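Local coordinates for extracellular ligand-binding receptor (Sphaerobacter thermophilus, PDB 4ZPJ), which probably serves as the substrate-binding receptor of an ABC transporter, capturing a small solute outside the membrane and presenting it for uptake, at residues P54-V59 with P93-I98; E350-I355 with E363-A368; R194-A199 with A248-V253. One frame throughout, in Å; residues are numbered along the deposited sequence.

In the fold
Along the chain, contact 1 comes first, contact 3 second and contact 2 last, yet contacts 1 and 2 are neighbours in space and contact 3 stands apart. The centres of contacts 1 and 2 lie about 16 Å apart; those of contacts 1 and 3 are about 47 Å apart, on opposite sides of the chain's centre. Contact 1 pairs two parallel strands of the mixed sheet of one lobe. Contact 2 packs the end of helix 336-354 on the next helix, 362-371; Leu352 CD1 of the former lies 4.0 Å from Ile55 CG2 of contact 1. Contact 3 belongs to the separate four-stranded parallel sheet, consistent with the two-lobed architecture of periplasmic binding proteins.

Contact 1: residues P54-V59 with P93-I98; sequences PIRIGV and PVELII. With ZN (zinc ion), chain L.
Glu95 leaves its strand beside Arg56, with CG in the crowded position between its own backbone N and carbonyl carbon (chi1 57°) and the chain extended beyond. From CB the side chain runs alongside that of Arg56, so that Glu95 CG lies 3.7 Å from Arg56 CG. Glu95 CD and OE1 also lie against Arg56 CG, which is 3.7 Å from OE1. At the tip the two oxygens diverge: Glu95 OE1 coordinates the zinc ion at 2.2 Å, while Glu95 OE2 faces the Pro54 ring, 3.8 Å from Pro54 CB. Water 1 also binds the metal. The Arg56 chain bends at chi3 and carries its NE to a hydrogen bond with Arg120 O, so this arginine and Glu95 share aliphatic packing and no ion pair.

The backbones beneath are strands 55-61 and 92-100, parallel neighbours joined through helix 68-84 in a beta-alpha-beta crossover, as in the type I periplasmic binding protein fold. Ile55 and Ile57 each use both N-H and C=O toward the partner strand, and Val59 N adds the fifth bond, to Ile97 O at 2.7 Å. The straightest link, Ile57 N to Glu95 O (179°), approaches from above the carbonyl plane, 26° out of it.

Ile55, Ile57 and Val59 share the other face with Val94, Leu96 and Ile98. Ile57 CD1 crosses obliquely onto Val94 CG1 at 3.4 Å, tighter than usual carbon contact, and Leu96 CD2 lies alongside Ile57 CB. Helix 68-84 covers Leu96 and Ile98 here, whereas Ile55 and Ile57 pack against helix 336-354.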
loop_
_atom_site.group_PDB
_atom_site.type_symbol
_atom_site.label_atom_id
_atom_site.label_comp_id
_atom_site.label_asym_id
_atom_site.label_seq_id
_atom_site.Cartn_x
_atom_site.Cartn_y
_atom_site.Cartn_z
ATOM N N PRO A 54 18.158 19.373 17.130
ATOM C CA PRO A 54 17.059 18.911 16.274
ATOM C C PRO A 54 17.168 17.450 15.861
ATOM O O PRO A 54 18.257 16.892 15.744
ATOM C CB PRO A 54 17.101 19.854 15.068
ATOM C CG PRO A 54 17.853 21.065 15.568
ATOM C CD PRO A 54 18.902 20.471 16.481
ATOM N N ILE A 55 16.003 16.841 15.674
ATOM C CA ILE A 55 15.911 15.478 15.237
ATOM C C ILE A 55 15.745 15.563 13.744
ATOM O O ILE A 55 14.749 16.057 13.277
ATOM C CB ILE A 55 14.713 14.815 15.896
ATOM C CG1 ILE A 55 14.971 14.651 17.396
ATOM C CG2 ILE A 55 14.437 13.439 15.301
ATOM C CD1 ILE A 55 13.775 14.108 18.161
ATOM N N ARG A 56 16.725 15.097 12.992
ATOM C CA ARG A 56 16.681 15.205 11.549
ATOM C C ARG A 56 16.218 13.935 10.851
ATOM O O ARG A 56 16.829 12.886 10.939
ATOM C CB ARG A 56 18.043 15.625 11.023
ATOM C CG ARG A 56 18.390 17.097 11.229
ATOM C CD ARG A 56 19.800 17.416 10.705
ATOM N NE ARG A 56 20.793 16.463 11.233
ATOM C CZ ARG A 56 21.430 16.567 12.402
ATOM N NH1 ARG A 56 21.225 17.627 13.181
ATOM N NH2 ARG A 56 22.283 15.597 12.792
ATOM N N ILE A 57 15.145 14.065 10.103
ATOM C CA ILE A 57 14.536 12.988 9.439
ATOM C C ILE A 57 14.449 13.201 7.934
ATOM O O ILE A 57 13.833 14.154 7.460
ATOM C CB ILE A 57 13.119 12.834 9.946
ATOM C CG1 ILE A 57 13.163 12.524 11.440
ATOM C CG2 ILE A 57 12.458 11.710 9.182
ATOM C CD1 ILE A 57 11.798 12.578 12.079
ATOM N N GLY A 58 15.046 12.296 7.187
ATOM C CA GLY A 58 15.044 12.414 5.733
ATOM C C GLY A 58 13.792 11.813 5.177
ATOM O O GLY A 58 13.291 10.834 5.710
ATOM N N VAL A 59 13.257 12.407 4.134
ATOM C CA VAL A 59 12.136 11.823 3.438
ATOM C C VAL A 59 12.485 11.777 1.978
ATOM O O VAL A 59 12.775 12.835 1.344
ATOM C CB VAL A 59 10.882 12.679 3.633
ATOM C CG1 VAL A 59 9.694 12.110 2.838
ATOM C CG2 VAL A 59 10.582 12.788 5.119
ATOM N N PRO A 93 13.095 19.442 18.606
ATOM C CA PRO A 93 12.242 19.708 17.479
ATOM C C PRO A 93 12.620 18.762 16.341
ATOM O O PRO A 93 13.812 18.484 16.147
ATOM C CB PRO A 93 12.595 21.187 17.105
ATOM C CG PRO A 93 14.012 21.345 17.497
ATOM C CD PRO A 93 14.209 20.415 18.698
ATOM N N VAL A 94 11.631 18.286 15.601
ATOM C CA VAL A 94 11.881 17.505 14.390
ATOM C C VAL A 94 12.095 18.444 13.214
ATOM O O VAL A 94 11.453 19.474 13.125
ATOM C CB VAL A 94 10.681 16.609 14.024
ATOM C CG1 VAL A 94 10.979 15.802 12.769
ATOM C CG2 VAL A 94 10.358 15.664 15.149
ATOM N N GLU A 95 13.008 18.106 12.321
ATOM C CA GLU A 95 12.986 18.725 11.019
ATOM C C GLU A 95 13.018 17.702 9.891
ATOM O O GLU A 95 13.923 16.878 9.785
ATOM C CB GLU A 95 14.062 19.811 10.861
ATOM C CG GLU A 95 15.487 19.382 11.093
ATOM C CD GLU A 95 16.475 20.539 10.981
ATOM O OE1 GLU A 95 17.379 20.450 10.123
ATOM O OE2 GLU A 95 16.348 21.547 11.734
ATOM N N LEU A 96 12.006 17.786 9.055
ATOM C CA LEU A 96 11.925 16.991 7.859
ATOM C C LEU A 96 12.733 17.568 6.723
ATOM O O LEU A 96 12.554 18.700 6.373
ATOM C CB LEU A 96 10.493 16.984 7.408
ATOM C CG LEU A 96 9.544 16.311 8.346
ATOM C CD1 LEU A 96 8.195 16.289 7.650
ATOM C CD2 LEU A 96 10.017 14.926 8.702
ATOM N N ILE A 97 13.622 16.777 6.160
ATOM C CA ILE A 97 14.368 17.141 4.978
ATOM C C ILE A 97 13.823 16.260 3.843
ATOM O O ILE A 97 13.966 15.027 3.878
ATOM C CB ILE A 97 15.894 16.967 5.150
ATOM C CG1 ILE A 97 16.465 17.995 6.143
ATOM C CG2 ILE A 97 16.609 17.261 3.821
ATOM C CD1 ILE A 97 16.496 17.520 7.556
ATOM N N ILE A 98 13.154 16.892 2.885
ATOM C CA ILE A 98 12.418 16.196 1.857
ATOM C C ILE A 98 13.192 16.262 0.547
ATOM O O ILE A 98 13.504 17.360 0.057
ATOM C CB ILE A 98 11.002 16.774 1.604
ATOM C CG1 ILE A 98 9.973 16.373 2.666
ATOM C CG2 ILE A 98 10.424 16.253 0.280
ATOM C CD1 ILE A 98 10.225 16.886 4.052
HETATM ZN ZN ZN L . 17.428 22.470 9.181
HETATM O O HOH W 1 16.048 23.158 10.004
#

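Contact 2: residues E350-I355 with E363-A368; sequences EALTAI and EALLEA
Ala364 O accepts one hydrogen bond, from Ala368 N one turn later at 2.8 Å, and a methyl from just past the end of the other helix, Ile355 CG2, rests 3.5 Å from it. The two segments belong to consecutive helices, 336-354 and 362-371, linked by a short loop in the same lobe of the periplasmic binding protein fold. Their local axes approach to 8.9 Å with N-to-C directions 130° apart, an oblique crossing, and no hydrogen bond crosses between them.

Alanines let the backbones come close: Ala351 CB and Ala368 CB meet tip to tip at 4.2 Å, with Ala354 CB also reaching Ala368 CB. Ile355, the first residue to leave helical geometry, buries more surface against the other segment than any other residue here. Its CG1 takes the crowded position between backbone N and carbonyl carbon (chi1 68°), while CG2 sits anti to the carbonyl carbon. The two branches divide the work, CG2 touching Ala364 and Ala368 and the longer arm crossing Leu365 obliquely. Leu365 CG is anti to its backbone N, and its CD1 methyl is shared among Ala351, Leu352 and Ile355, with Ile355 CD1 4.1 Å away.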
loop_
_atom_site.group_PDB
_atom_site.type_symbol
_atom_site.label_atom_id
_atom_site.label_comp_id
_atom_site.label_asym_id
_atom_site.label_seq_id
_atom_site.Cartn_x
_atom_site.Cartn_y
_atom_site.Cartn_z
ATOM N N GLU A 350 5.840 7.188 17.682
ATOM C CA GLU A 350 5.796 6.274 18.806
ATOM C C GLU A 350 7.202 5.852 19.178
ATOM O O GLU A 350 7.527 5.739 20.364
ATOM C CB GLU A 350 4.972 5.034 18.469
ATOM C CG GLU A 350 3.539 5.371 18.161
ATOM C CD GLU A 350 2.621 5.382 19.385
ATOM O OE1 GLU A 350 2.801 4.559 20.300
ATOM O OE2 GLU A 350 1.690 6.200 19.418
ATOM N N ALA A 351 8.056 5.628 18.170
ATOM C CA ALA A 351 9.413 5.190 18.491
ATOM C C ALA A 351 10.173 6.327 19.174
ATOM O O ALA A 351 10.845 6.113 20.185
ATOM C CB ALA A 351 10.163 4.706 17.277
ATOM N N LEU A 352 10.046 7.535 18.631
ATOM C CA LEU A 352 10.759 8.665 19.175
ATOM C C LEU A 352 10.304 9.039 20.580
ATOM O O LEU A 352 11.105 9.476 21.403
ATOM C CB LEU A 352 10.608 9.841 18.266
ATOM C CG LEU A 352 11.391 9.778 16.931
ATOM C CD1 LEU A 352 11.362 11.131 16.290
ATOM C CD2 LEU A 352 12.828 9.397 17.095
ATOM N N THR A 353 9.022 8.868 20.847
ATOM C CA THR A 353 8.484 9.112 22.161
ATOM C C THR A 353 9.102 8.138 23.138
ATOM O O THR A 353 9.576 8.561 24.192
ATOM C CB THR A 353 6.955 8.959 22.168
ATOM O OG1 THR A 353 6.388 9.925 21.286
ATOM C CG2 THR A 353 6.378 9.143 23.561
ATOM N N ALA A 354 9.120 6.850 22.783
ATOM C CA ALA A 354 9.611 5.800 23.686
ATOM C C ALA A 354 11.071 5.973 24.080
ATOM O O ALA A 354 11.441 5.673 25.189
ATOM C CB ALA A 354 9.424 4.444 23.030
ATOM N N ILE A 355 11.914 6.424 23.159
ATOM C CA ILE A 355 13.321 6.729 23.494
ATOM C C ILE A 355 13.577 8.205 23.817
ATOM O O ILE A 355 14.739 8.681 23.760
ATOM C CB ILE A 355 14.287 6.333 22.362
ATOM C CG1 ILE A 355 14.094 7.222 21.128
ATOM C CG2 ILE A 355 14.116 4.859 21.997
ATOM C CD1 ILE A 355 15.190 7.079 20.102
ATOM N N GLU A 363 20.756 1.760 18.570
ATOM C CA GLU A 363 20.347 0.489 19.161
ATOM C C GLU A 363 18.955 0.670 19.759
ATOM O O GLU A 363 18.050 -0.094 19.448
ATOM C CB GLU A 363 21.344 0.014 20.233
ATOM C CG GLU A 363 21.161 -1.427 20.711
ATOM C CD GLU A 363 21.141 -1.570 22.250
ATOM O OE1 GLU A 363 20.063 -1.353 22.871
ATOM O OE2 GLU A 363 22.195 -1.923 22.850
ATOM N N ALA A 364 18.792 1.688 20.597
ATOM C CA ALA A 364 17.516 1.966 21.235
ATOM C C ALA A 364 16.453 2.370 20.190
ATOM O O ALA A 364 15.326 1.999 20.312
ATOM C CB ALA A 364 17.673 3.075 22.273
ATOM N N LEU A 365 16.823 3.119 19.156
ATOM C CA LEU A 365 15.862 3.483 18.131
ATOM C C LEU A 365 15.290 2.239 17.420
ATOM O O LEU A 365 14.052 2.086 17.227
ATOM C CB LEU A 365 16.521 4.404 17.134
ATOM C CG LEU A 365 15.678 4.868 15.955
ATOM C CD1 LEU A 365 14.360 5.441 16.444
ATOM C CD2 LEU A 365 16.492 5.864 15.090
ATOM N N LEU A 366 16.183 1.351 17.038
ATOM C CA LEU A 366 15.763 0.132 16.363
ATOM C C LEU A 366 14.934 -0.783 17.210
ATOM O O LEU A 366 13.966 -1.371 16.675
ATOM C CB LEU A 366 16.942 -0.683 15.894
ATOM C CG LEU A 366 17.849 -0.067 14.838
ATOM C CD1 LEU A 366 18.928 -1.100 14.530
ATOM C CD2 LEU A 366 17.102 0.255 13.582
ATOM N N GLU A 367 15.321 -0.940 18.485
ATOM C CA GLU A 367 14.570 -1.749 19.394
ATOM C C GLU A 367 13.223 -1.076 19.612
ATOM O O GLU A 367 12.208 -1.773 19.685
ATOM C CB GLU A 367 15.301 -2.035 20.743
ATOM C CG GLU A 367 16.749 -2.583 20.625
ATOM C CD GLU A 367 17.190 -3.617 21.691
ATOM O OE1 GLU A 367 16.704 -4.774 21.615
ATOM O OE2 GLU A 367 18.073 -3.318 22.564
ATOM N N ALA A 368 13.170 0.267 19.664
ATOM C CA ALA A 368 11.854 0.936 19.844
ATOM C C ALA A 368 10.945 0.760 18.575
ATOM O O ALA A 368 9.749 0.416 18.680
ATOM C CB ALA A 368 11.985 2.405 20.265
#

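Contact 3: residues R194-A199 with A248-V253; sequences RMVLHA and AEADAV
Arg194 folds its guanidinium over the backbone of the loop that leads into strand 252-256, with Ala250 CA on one face, 4.1 Å above the plane and offset toward the rim. Bends at chi2 and chi3 bring the group back there after CG has set out anti to the carbonyl carbon. Its far end forms a salt bridge with Asp251, Arg194 NH2 to Asp251 OD1 at 2.9 Å, the guanidinium and carboxylate planes standing 70° apart. The same carboxylate turns its other oxygen to the strand: Arg194 N donates to Asp251 OD2 at 2.9 Å, a bent bond (142°) that meets the oxygen from above the carboxylate plane. Arg193 N is a second donor to that oxygen, so it is gripped by two backbone N-H groups.

The return bond is shorter and much straighter, Asp251 N to Arg194 O at 2.7 Å and 169°, in the carbonyl plane. Aspartate and arginine are thus tied backbone to backbone, side chain to backbone and side chain to side chain. Farther along, Val196 N donates to Ala252 O at 3.0 Å, and Val253 CA lies 3.2 Å from Val196 O as the segments settle into parallel pairing.

Side chains alternate across the two faces. Met195, present as selenomethionine, bends at chi3 so that its CE methyl lies 3.5 Å from Val253 C and also touches Ala252 CB, beneath helix 203-218. On the other face Val196 CG2 meets Ala250 CB, and Val196 and Val253 pack against helix 237-246. Strand 194-200 lies between 222-229 and 252-256, and this all-parallel sheet with strand order 2-1-3-4 and helices on both faces is the Rossmann-like core of a type I periplasmic binding protein lobe.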
loop_
_atom_site.group_PDB
_atom_site.type_symbol
_atom_site.label_atom_id
_atom_site.label_comp_id
_atom_site.label_asym_id
_atom_site.label_seq_id
_atom_site.Cartn_x
_atom_site.Cartn_y
_atom_site.Cartn_z
ATOM N N ARG A 194 -12.501 -22.004 -9.188
ATOM C CA ARG A 194 -11.603 -21.917 -10.327
ATOM C C ARG A 194 -11.536 -20.459 -10.726
ATOM O O ARG A 194 -12.577 -19.842 -10.959
ATOM C CB ARG A 194 -12.212 -22.760 -11.448
ATOM C CG ARG A 194 -11.846 -24.247 -11.422
ATOM C CD ARG A 194 -12.986 -25.237 -11.772
ATOM N NE ARG A 194 -13.805 -24.990 -12.985
ATOM C CZ ARG A 194 -15.057 -24.471 -13.021
ATOM N NH1 ARG A 194 -15.659 -24.318 -14.198
ATOM N NH2 ARG A 194 -15.725 -24.075 -11.914
HETATM N N MSE A 195 -10.359 -19.862 -10.798
HETATM C CA MSE A 195 -10.295 -18.428 -11.139
HETATM C C MSE A 195 -9.300 -18.132 -12.217
HETATM O O MSE A 195 -8.381 -18.916 -12.423
HETATM C CB MSE A 195 -9.999 -17.575 -9.908
HETATM C CG MSE A 195 -11.202 -17.564 -8.964
HETATM SE SE MSE A 195 -11.075 -16.292 -7.495
HETATM C CE MSE A 195 -10.672 -14.641 -8.533
ATOM N N VAL A 196 -9.545 -17.020 -12.925
ATOM C CA VAL A 196 -8.635 -16.392 -13.874
ATOM C C VAL A 196 -8.007 -15.174 -13.234
ATOM O O VAL A 196 -8.679 -14.407 -12.504
ATOM C CB VAL A 196 -9.364 -15.906 -15.136
ATOM C CG1 VAL A 196 -8.434 -15.169 -16.091
ATOM C CG2 VAL A 196 -9.951 -17.088 -15.872
ATOM N N LEU A 197 -6.728 -14.972 -13.527
ATOM C CA LEU A 197 -5.989 -13.832 -13.008
ATOM C C LEU A 197 -5.586 -12.897 -14.131
ATOM O O LEU A 197 -5.198 -13.338 -15.203
ATOM C CB LEU A 197 -4.718 -14.304 -12.313
ATOM C CG LEU A 197 -4.796 -15.314 -11.186
ATOM C CD1 LEU A 197 -3.417 -15.485 -10.550
ATOM C CD2 LEU A 197 -5.798 -14.808 -10.168
ATOM N N HIS A 198 -5.621 -11.609 -13.851
ATOM C CA HIS A 198 -5.219 -10.641 -14.796
ATOM C C HIS A 198 -4.479 -9.509 -14.152
ATOM O O HIS A 198 -4.882 -9.054 -13.088
ATOM C CB HIS A 198 -6.461 -10.102 -15.507
ATOM C CG HIS A 198 -6.218 -8.842 -16.248
ATOM N ND1 HIS A 198 -5.476 -8.807 -17.403
ATOM C CD2 HIS A 198 -6.594 -7.567 -15.995
ATOM C CE1 HIS A 198 -5.445 -7.573 -17.860
ATOM N NE2 HIS A 198 -6.099 -6.799 -17.016
ATOM N N ALA A 199 -3.392 -9.058 -14.773
ATOM C CA ALA A 199 -2.668 -7.886 -14.288
ATOM C C ALA A 199 -1.985 -7.103 -15.343
ATOM O O ALA A 199 -1.652 -7.630 -16.404
ATOM C CB ALA A 199 -1.615 -8.296 -13.280
ATOM N N ALA A 248 -14.620 -19.521 -19.335
ATOM C CA ALA A 248 -15.563 -20.590 -19.634
ATOM C C ALA A 248 -15.384 -21.731 -18.633
ATOM O O ALA A 248 -16.349 -22.369 -18.224
ATOM C CB ALA A 248 -15.382 -21.106 -21.067
ATOM N N GLU A 249 -14.145 -21.979 -18.230
ATOM C CA GLU A 249 -13.874 -22.989 -17.220
ATOM C C GLU A 249 -13.539 -22.378 -15.851
ATOM O O GLU A 249 -12.684 -22.894 -15.136
ATOM C CB GLU A 249 -12.752 -23.911 -17.719
ATOM C CG GLU A 249 -13.141 -24.747 -18.954
ATOM C CD GLU A 249 -14.320 -25.708 -18.721
ATOM O OE1 GLU A 249 -15.479 -25.239 -18.632
ATOM O OE2 GLU A 249 -14.103 -26.941 -18.649
ATOM N N ALA A 250 -14.210 -21.293 -15.469
ATOM C CA ALA A 250 -13.845 -20.582 -14.243
ATOM C C ALA A 250 -15.058 -19.949 -13.614
ATOM O O ALA A 250 -16.064 -19.750 -14.275
ATOM C CB ALA A 250 -12.813 -19.510 -14.529
ATOM N N ASP A 251 -14.945 -19.622 -12.336
ATOM C CA ASP A 251 -16.026 -18.985 -11.626
ATOM C C ASP A 251 -15.875 -17.444 -11.491
ATOM O O ASP A 251 -16.878 -16.780 -11.269
ATOM C CB ASP A 251 -16.164 -19.629 -10.250
ATOM C CG ASP A 251 -16.223 -21.143 -10.344
ATOM O OD1 ASP A 251 -17.096 -21.617 -11.138
ATOM O OD2 ASP A 251 -15.382 -21.832 -9.650
ATOM N N ALA A 252 -14.662 -16.901 -11.629
ATOM C CA ALA A 252 -14.394 -15.473 -11.296
ATOM C C ALA A 252 -13.039 -15.023 -11.783
ATOM O O ALA A 252 -12.223 -15.850 -12.121
ATOM C CB ALA A 252 -14.484 -15.192 -9.782
ATOM N N VAL A 253 -12.805 -13.719 -11.754
ATOM C CA VAL A 253 -11.556 -13.140 -12.193
ATOM C C VAL A 253 -11.002 -12.263 -11.102
ATOM O O VAL A 253 -11.758 -11.582 -10.501
ATOM C CB VAL A 253 -11.815 -12.189 -13.391
ATOM C CG1 VAL A 253 -10.517 -11.565 -13.884
ATOM C CG2 VAL A 253 -12.480 -12.964 -14.486
#